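Non-structural protein NS2 (Bluetongue virus, PDB 1UTY) binds single-stranded RNA, and the chain described here is its RNA-binding domain. Local coordinates at residues Asn11-Asp16 with Tyr34-Ile39; Thr21-Ile26 with Val43-Val48. All coordinates share one frame; numbering follows the deposited sequence.

How the contacts relate
Contact 1 (11-16 with 34-39) and contact 2 (21-26 with 43-48) have centres about 7 Å apart, on the same side of the chain's centre. Their segments alternate along the chain: strand 10-15, helix 22-29, strand 34-39, strand 44-48. The three strands lie side by side at one end of a mixed sheet, with 44-48 as one of its two outermost strands within the chain, and the helix leans on the face that carries V14, C35 and F45. D16 OD2 is hydrogen-bonded to T21 OG1, linking D16, just past L15, to the N-cap residue of the helix. C35 packs on F45 between the contacts, so strands and helix form one compact corner of the RNA-binding domain.

Contact 1: Asn11-Asp16 with Tyr34-Ile39; sequences NIFVLD and YCQIKI
Q36 leaves its strand with CG anti to the backbone N (chi1 177°), runs on extended, and lies alongside F13 with both side chains pointing the same way. Its CB sits near CD1 and CE1 of the F13 ring; its CG comes closest, 3.6 Å from F13 CE1; CD stays beside that same CE1 atom, and the amide plane is turned only 19° from the ring plane. At the tip, NE2 donates to N11 OD1 over 2.7 Å. The bond is bent, 142° at the hydrogen, and the donor stands above the carbonyl plane of N11, although OD1 lies close to the plane of the Q36 amide. OD1 also rests against the aliphatic stem of K38, 3.5 Å from its CD.

Beneath these side chains runs an antiparallel ladder inside the mixed sheet, where strand 10-15 is also bonded to strand 56-59. I12 with I37 and V14 with C35 are hydrogen-bonded pairs, F13 with Q36 a non-hydrogen-bonded one. I37 N meets I12 O at 2.5 Å, nearly along the C=O axis.

On the opposite face, V14 CG2 touches I37 CD1 at 3.7 Å, and the CD1 tips of I12 and I39 meet obliquely at the same distance. Strand 73-79 packs against I12, V14 and I39, while C23 of helix 22-29 reaches V14, C35 and I37. Back on the F13 face, L15 CB lies 3.9 Å from Y34 CE1, and Y34 OH is hydrogen-bonded to P145 O of the second subunit.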
ATOM      1  N   ASN A  11      -3.722 -11.078 -13.779  1.00 24.70           N
ATOM      2  CA  ASN A  11      -3.781 -10.287 -15.004  1.00 23.68           C
ATOM      3  C   ASN A  11      -3.840  -8.800 -14.743  1.00 22.70           C
ATOM      4  O   ASN A  11      -4.822  -8.291 -14.216  1.00 22.55           O
ATOM      5  CB  ASN A  11      -4.994 -10.696 -15.834  1.00 24.20           C
ATOM      6  CG  ASN A  11      -4.779 -11.987 -16.541  1.00 25.43           C
ATOM      7  OD1 ASN A  11      -4.130 -12.020 -17.585  1.00 29.55           O
ATOM      8  ND2 ASN A  11      -5.269 -13.078 -15.959  1.00 24.53           N
ATOM      9  N   ILE A  12      -2.778  -8.112 -15.129  1.00 21.51           N
ATOM     10  CA  ILE A  12      -2.655  -6.690 -14.913  1.00 20.98           C
ATOM     11  C   ILE A  12      -2.751  -6.019 -16.277  1.00 20.63           C
ATOM     12  O   ILE A  12      -2.052  -6.390 -17.217  1.00 20.56           O
ATOM     13  CB  ILE A  12      -1.314  -6.367 -14.162  1.00 21.20           C
ATOM     14  CG1 ILE A  12      -1.300  -7.051 -12.792  1.00 21.01           C
ATOM     15  CG2 ILE A  12      -1.129  -4.867 -13.920  1.00 20.23           C
ATOM     16  CD1 ILE A  12      -0.527  -8.342 -12.775  1.00 24.50           C
ATOM     17  N   PHE A  13      -3.665  -5.064 -16.368  1.00 19.68           N
ATOM     18  CA  PHE A  13      -3.909  -4.312 -17.573  1.00 19.52           C
ATOM     19  C   PHE A  13      -3.467  -2.894 -17.291  1.00 19.73           C
ATOM     20  O   PHE A  13      -4.147  -2.150 -16.589  1.00 19.65           O
ATOM     21  CB  PHE A  13      -5.395  -4.392 -17.943  1.00 19.35           C
ATOM     22  CG  PHE A  13      -5.873  -5.812 -18.190  1.00 18.54           C
ATOM     23  CD1 PHE A  13      -5.784  -6.374 -19.460  1.00 16.31           C
ATOM     24  CD2 PHE A  13      -6.363  -6.590 -17.135  1.00 16.42           C
ATOM     25  CE1 PHE A  13      -6.198  -7.699 -19.697  1.00 18.38           C
ATOM     26  CE2 PHE A  13      -6.786  -7.906 -17.341  1.00 18.49           C
ATOM     27  CZ  PHE A  13      -6.696  -8.476 -18.637  1.00 17.90           C
ATOM     28  N   VAL A  14      -2.288  -2.544 -17.790  1.00 20.02           N
ATOM     29  CA  VAL A  14      -1.737  -1.219 -17.554  1.00 20.23           C
ATOM     30  C   VAL A  14      -2.401  -0.253 -18.507  1.00 20.85           C
ATOM     31  O   VAL A  14      -2.433  -0.487 -19.719  1.00 21.57           O
ATOM     32  CB  VAL A  14      -0.197  -1.177 -17.692  1.00 20.14           C
ATOM     33  CG1 VAL A  14       0.333   0.192 -17.321  1.00 18.38           C
ATOM     34  CG2 VAL A  14       0.453  -2.246 -16.784  1.00 19.42           C
ATOM     35  N   LEU A  15      -2.979   0.800 -17.933  1.00 21.37           N
ATOM     36  CA  LEU A  15      -3.493   1.928 -18.677  1.00 21.97           C
ATOM     37  C   LEU A  15      -2.490   3.049 -18.447  1.00 22.60           C
ATOM     38  O   LEU A  15      -2.377   3.582 -17.329  1.00 23.60           O
ATOM     39  CB  LEU A  15      -4.887   2.315 -18.174  1.00 21.53           C
ATOM     40  CG  LEU A  15      -5.499   3.610 -18.744  1.00 23.12           C
ATOM     41  CD1 LEU A  15      -5.689   3.533 -20.268  1.00 21.96           C
ATOM     42  CD2 LEU A  15      -6.832   3.971 -18.046  1.00 23.48           C
ATOM     43  N   ASP A  16      -1.748   3.379 -19.495  1.00 22.99           N
ATOM     44  CA  ASP A  16      -0.694   4.390 -19.450  1.00 23.38           C
ATOM     45  C   ASP A  16      -0.854   5.293 -20.663  1.00 23.45           C
ATOM     46  O   ASP A  16      -0.175   5.115 -21.674  1.00 23.01           O
ATOM     47  CB  ASP A  16       0.694   3.731 -19.458  1.00 23.76           C
ATOM     48  CG  ASP A  16       1.843   4.752 -19.540  1.00 24.68           C
ATOM     49  OD1 ASP A  16       1.705   5.891 -19.046  1.00 26.28           O
ATOM     50  OD2 ASP A  16       2.935   4.507 -20.085  1.00 25.85           O
ATOM     51  N   TYR A  34      -4.843  -0.729 -23.479  1.00 20.89           N
ATOM     52  CA  TYR A  34      -4.105  -1.383 -22.385  1.00 21.26           C
ATOM     53  C   TYR A  34      -2.886  -2.162 -22.827  1.00 21.48           C
ATOM     54  O   TYR A  34      -2.808  -2.627 -23.978  1.00 21.05           O
ATOM     55  CB  TYR A  34      -5.008  -2.328 -21.588  1.00 20.77           C
ATOM     56  CG  TYR A  34      -6.269  -1.669 -21.118  1.00 21.12           C
ATOM     57  CD1 TYR A  34      -6.302  -0.943 -19.923  1.00 20.35           C
ATOM     58  CD2 TYR A  34      -7.442  -1.760 -21.874  1.00 21.27           C
ATOM     59  CE1 TYR A  34      -7.490  -0.312 -19.492  1.00 19.99           C
ATOM     60  CE2 TYR A  34      -8.620  -1.133 -21.457  1.00 20.00           C
ATOM     61  CZ  TYR A  34      -8.641  -0.421 -20.267  1.00 18.96           C
ATOM     62  OH  TYR A  34      -9.812   0.191 -19.875  1.00 18.26           O
ATOM     63  N   CYS A  35      -1.944  -2.318 -21.894  1.00 21.50           N
ATOM     64  CA  CYS A  35      -0.967  -3.380 -22.018  1.00 22.08           C
ATOM     65  C   CYS A  35      -1.235  -4.454 -20.976  1.00 22.27           C
ATOM     66  O   CYS A  35      -1.112  -4.197 -19.765  1.00 23.12           O
ATOM     67  CB  CYS A  35       0.457  -2.852 -21.898  1.00 22.39           C
ATOM     68  SG  CYS A  35       1.669  -4.079 -22.406  1.00 24.43           S
ATOM     69  N   GLN A  36      -1.615  -5.646 -21.429  1.00 21.69           N
ATOM     70  CA  GLN A  36      -1.814  -6.757 -20.503  1.00 21.89           C
ATOM     71  C   GLN A  36      -0.488  -7.372 -20.028  1.00 22.20           C
ATOM     72  O   GLN A  36       0.371  -7.751 -20.852  1.00 22.04           O
ATOM     73  CB  GLN A  36      -2.695  -7.843 -21.116  1.00 21.50           C
ATOM     74  CG  GLN A  36      -2.879  -9.068 -20.225  1.00 22.88           C
ATOM     75  CD  GLN A  36      -3.655 -10.205 -20.920  1.00 24.61           C
ATOM     76  OE1 GLN A  36      -3.715 -10.259 -22.147  1.00 26.68           O
ATOM     77  NE2 GLN A  36      -4.223 -11.108 -20.138  1.00 21.40           N
ATOM     78  N   ILE A  37      -0.340  -7.469 -18.698  1.00 21.89           N
ATOM     79  CA  ILE A  37       0.714  -8.266 -18.078  1.00 21.38           C
ATOM     80  C   ILE A  37       0.101  -9.448 -17.337  1.00 21.54           C
ATOM     81  O   ILE A  37      -0.655  -9.275 -16.393  1.00 21.18           O
ATOM     82  CB  ILE A  37       1.569  -7.411 -17.115  1.00 21.70           C
ATOM     83  CG1 ILE A  37       2.076  -6.168 -17.853  1.00 20.58           C
ATOM     84  CG2 ILE A  37       2.733  -8.248 -16.538  1.00 19.30           C
ATOM     85  CD1 ILE A  37       2.743  -5.164 -16.953  1.00 20.97           C
ATOM     86  N   LYS A  38       0.431 -10.649 -17.790  1.00 22.03           N
ATOM     87  CA  LYS A  38      -0.063 -11.874 -17.186  1.00 22.41           C
ATOM     88  C   LYS A  38       1.066 -12.547 -16.421  1.00 22.83           C
ATOM     89  O   LYS A  38       2.123 -12.824 -16.988  1.00 22.47           O
ATOM     90  CB  LYS A  38      -0.611 -12.819 -18.244  1.00 22.22           C
ATOM     91  CG  LYS A  38      -1.219 -14.097 -17.675  1.00 22.31           C
ATOM     92  CD  LYS A  38      -2.195 -14.738 -18.666  1.00 22.64           C
ATOM     93  CE  LYS A  38      -1.473 -15.633 -19.662  1.00 23.60           C
ATOM     94  NZ  LYS A  38      -2.407 -16.194 -20.713  1.00 23.10           N
ATOM     95  N   ILE A  39       0.835 -12.790 -15.131  1.00 23.38           N
ATOM     96  CA  ILE A  39       1.822 -13.460 -14.279  1.00 24.30           C
ATOM     97  C   ILE A  39       1.269 -14.814 -13.881  1.00 23.84           C
ATOM     98  O   ILE A  39       0.102 -14.913 -13.522  1.00 25.09           O
ATOM     99  CB  ILE A  39       2.129 -12.614 -13.018  1.00 24.61           C
ATOM    100  CG1 ILE A  39       2.720 -11.266 -13.401  1.00 24.99           C
ATOM    101  CG2 ILE A  39       3.122 -13.335 -12.108  1.00 26.59           C
ATOM    102  CD1 ILE A  39       2.627 -10.256 -12.279  1.00 28.44           C
TER

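Contact 2: Thr21-Ile26 with Val43-Val48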
ATOM      1  N   THR A  21       5.747   4.778 -20.090  1.00 23.91           N
ATOM      2  CA  THR A  21       6.270   3.450 -19.755  1.00 23.17           C
ATOM      3  C   THR A  21       6.362   2.597 -21.015  1.00 23.60           C
ATOM      4  O   THR A  21       5.648   2.842 -22.000  1.00 23.31           O
ATOM      5  CB  THR A  21       5.399   2.711 -18.702  1.00 22.97           C
ATOM      6  OG1 THR A  21       4.143   2.338 -19.284  1.00 21.06           O
ATOM      7  CG2 THR A  21       5.037   3.604 -17.519  1.00 21.88           C
ATOM      8  N   LEU A  22       7.230   1.590 -20.984  1.00 23.77           N
ATOM      9  CA  LEU A  22       7.296   0.640 -22.083  1.00 24.31           C
ATOM     10  C   LEU A  22       5.894   0.137 -22.464  1.00 24.35           C
ATOM     11  O   LEU A  22       5.536   0.127 -23.645  1.00 24.46           O
ATOM     12  CB  LEU A  22       8.209  -0.544 -21.748  1.00 24.04           C
ATOM     13  CG  LEU A  22       8.231  -1.581 -22.879  1.00 24.45           C
ATOM     14  CD1 LEU A  22       9.117  -1.079 -24.009  1.00 23.71           C
ATOM     15  CD2 LEU A  22       8.684  -2.947 -22.383  1.00 24.69           C
ATOM     16  N   CYS A  23       5.134  -0.280 -21.453  1.00 24.43           N
ATOM     17  CA  CYS A  23       3.726  -0.666 -21.571  1.00 25.33           C
ATOM     18  C   CYS A  23       2.881   0.297 -22.374  1.00 24.99           C
ATOM     19  O   CYS A  23       2.149  -0.128 -23.259  1.00 25.37           O
ATOM     20  CB  CYS A  23       3.095  -0.757 -20.174  1.00 25.27           C
ATOM     21  SG  CYS A  23       3.630  -2.194 -19.251  1.00 28.83           S
ATOM     22  N   GLY A  24       2.953   1.582 -22.018  1.00 25.12           N
ATOM     23  CA  GLY A  24       2.179   2.626 -22.667  1.00 24.85           C
ATOM     24  C   GLY A  24       2.611   2.855 -24.099  1.00 25.24           C
ATOM     25  O   GLY A  24       1.765   3.026 -24.987  1.00 24.97           O
ATOM     26  N   ALA A  25       3.928   2.856 -24.321  1.00 25.37           N
ATOM     27  CA  ALA A  25       4.500   3.067 -25.652  1.00 25.69           C
ATOM     28  C   ALA A  25       3.992   1.993 -26.602  1.00 25.78           C
ATOM     29  O   ALA A  25       3.524   2.291 -27.698  1.00 25.87           O
ATOM     30  CB  ALA A  25       6.045   3.068 -25.598  1.00 25.30           C
ATOM     31  N   ILE A  26       4.066   0.748 -26.143  1.00 26.20           N
ATOM     32  CA  ILE A  26       3.681  -0.428 -26.910  1.00 26.59           C
ATOM     33  C   ILE A  26       2.179  -0.451 -27.187  1.00 26.38           C
ATOM     34  O   ILE A  26       1.755  -0.726 -28.302  1.00 26.63           O
ATOM     35  CB  ILE A  26       4.143  -1.704 -26.155  1.00 26.91           C
ATOM     36  CG1 ILE A  26       5.672  -1.866 -26.233  1.00 28.21           C
ATOM     37  CG2 ILE A  26       3.416  -2.957 -26.646  1.00 27.93           C
ATOM     38  CD1 ILE A  26       6.291  -1.715 -27.627  1.00 29.79           C
ATOM     39  N   VAL A  43       3.016 -16.813 -18.840  1.00 17.12           N
ATOM     40  CA  VAL A  43       3.214 -15.367 -18.801  1.00 17.00           C
ATOM     41  C   VAL A  43       2.850 -14.735 -20.134  1.00 16.72           C
ATOM     42  O   VAL A  43       2.812 -15.414 -21.165  1.00 16.63           O
ATOM     43  CB  VAL A  43       4.642 -15.003 -18.354  1.00 17.29           C
ATOM     44  CG1 VAL A  43       5.033 -15.864 -17.146  1.00 16.80           C
ATOM     45  CG2 VAL A  43       5.648 -15.186 -19.501  1.00 18.39           C
ATOM     46  N   ALA A  44       2.544 -13.445 -20.113  1.00 17.03           N
ATOM     47  CA  ALA A  44       2.209 -12.742 -21.347  1.00 17.83           C
ATOM     48  C   ALA A  44       2.437 -11.256 -21.256  1.00 18.67           C
ATOM     49  O   ALA A  44       2.245 -10.646 -20.213  1.00 19.39           O
ATOM     50  CB  ALA A  44       0.744 -13.049 -21.808  1.00 17.08           C
ATOM     51  N   PHE A  45       2.837 -10.672 -22.374  1.00 19.70           N
ATOM     52  CA  PHE A  45       2.882  -9.229 -22.528  1.00 20.94           C
ATOM     53  C   PHE A  45       2.097  -8.994 -23.816  1.00 20.75           C
ATOM     54  O   PHE A  45       2.440  -9.542 -24.856  1.00 20.25           O
ATOM     55  CB  PHE A  45       4.347  -8.769 -22.610  1.00 21.65           C
ATOM     56  CG  PHE A  45       4.535  -7.284 -22.853  1.00 25.85           C
ATOM     57  CD1 PHE A  45       4.434  -6.748 -24.138  1.00 30.39           C
ATOM     58  CD2 PHE A  45       4.859  -6.426 -21.807  1.00 29.50           C
ATOM     59  CE1 PHE A  45       4.625  -5.367 -24.368  1.00 32.53           C
ATOM     60  CE2 PHE A  45       5.050  -5.054 -22.023  1.00 30.59           C
ATOM     61  CZ  PHE A  45       4.940  -4.525 -23.303  1.00 31.72           C
ATOM     62  N   LYS A  46       1.011  -8.224 -23.746  1.00 21.41           N
ATOM     63  CA  LYS A  46       0.201  -7.992 -24.937  1.00 22.08           C
ATOM     64  C   LYS A  46      -0.686  -6.772 -24.840  1.00 22.36           C
ATOM     65  O   LYS A  46      -1.456  -6.659 -23.895  1.00 22.85           O
ATOM     66  CB  LYS A  46      -0.663  -9.222 -25.282  1.00 22.34           C
ATOM     67  CG  LYS A  46      -1.710  -8.931 -26.348  1.00 22.51           C
ATOM     68  CD  LYS A  46      -2.286 -10.179 -27.000  1.00 24.35           C
ATOM     69  CE  LYS A  46      -2.939  -9.831 -28.349  1.00 24.44           C
ATOM     70  NZ  LYS A  46      -3.706 -10.970 -28.958  1.00 26.14           N
ATOM     71  N   PRO A  47      -0.592  -5.872 -25.828  1.00 22.75           N
ATOM     72  CA  PRO A  47      -1.540  -4.759 -25.968  1.00 22.27           C
ATOM     73  C   PRO A  47      -2.944  -5.293 -26.241  1.00 21.88           C
ATOM     74  O   PRO A  47      -3.106  -6.107 -27.145  1.00 21.72           O
ATOM     75  CB  PRO A  47      -1.028  -4.009 -27.209  1.00 22.15           C
ATOM     76  CG  PRO A  47       0.368  -4.408 -27.342  1.00 23.17           C
ATOM     77  CD  PRO A  47       0.441  -5.841 -26.884  1.00 22.65           C
ATOM     78  N   VAL A  48      -3.928  -4.859 -25.455  1.00 21.44           N
ATOM     79  CA  VAL A  48      -5.304  -5.344 -25.612  1.00 20.98           C
ATOM     80  C   VAL A  48      -6.355  -4.234 -25.532  1.00 21.07           C
ATOM     81  O   VAL A  48      -6.071  -3.125 -25.070  1.00 20.97           O
ATOM     82  CB  VAL A  48      -5.650  -6.461 -24.603  1.00 21.00           C
ATOM     83  CG1 VAL A  48      -4.913  -7.730 -24.957  1.00 19.74           C
ATOM     84  CG2 VAL A  48      -5.369  -6.010 -23.156  1.00 19.23           C
TER
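F45 and I26 carry this helix-on-sheet contact, in which the start of helix 22-29 packs against strand 44-48, an outermost strand of the sheet within the chain. The axes of segments 22-26 and 44-48 come within 8.9 Å of each other, and their directions differ by 45°.

F45 leaves its strand toward the helix, CG anti to the backbone N (chi1 177°), so that the ring's far atoms CE1, CZ and CE2 do the touching. I26 meets it at the rim: CG2 lies near the ring plane, 3.5 Å from F45 CE1, and CG1 approaches CZ and CE1 a little farther off. L22 CD2 comes obliquely to F45 CZ, 4.2 Å away. C23 SG stands at the same distance from F45 CE2, making an oblique sulfur-aromatic contact with the F45 ring centroid 5.5 Å off. The ring thus bears on three helix residues, while C35 of the neighbouring strand also packs on it.

P47, two residues on and therefore facing the helix again, meets the same I26 CG2 methyl from a direction roughly at right angles to that of F45. Because CG2 of I26 is anti to its own backbone N, it reaches both strand residues at once, whereas K46 between them turns away. S30 and Q32, in the loop after the helix, add to the packing on P47.

The helix start is fixed by T21 at the N-cap, whose OG1 accepts from G24 N at 3.1 Å. The tightest apolar approach is at the proline ring, where I26 CG2 lies 3.4 Å from P47 CG.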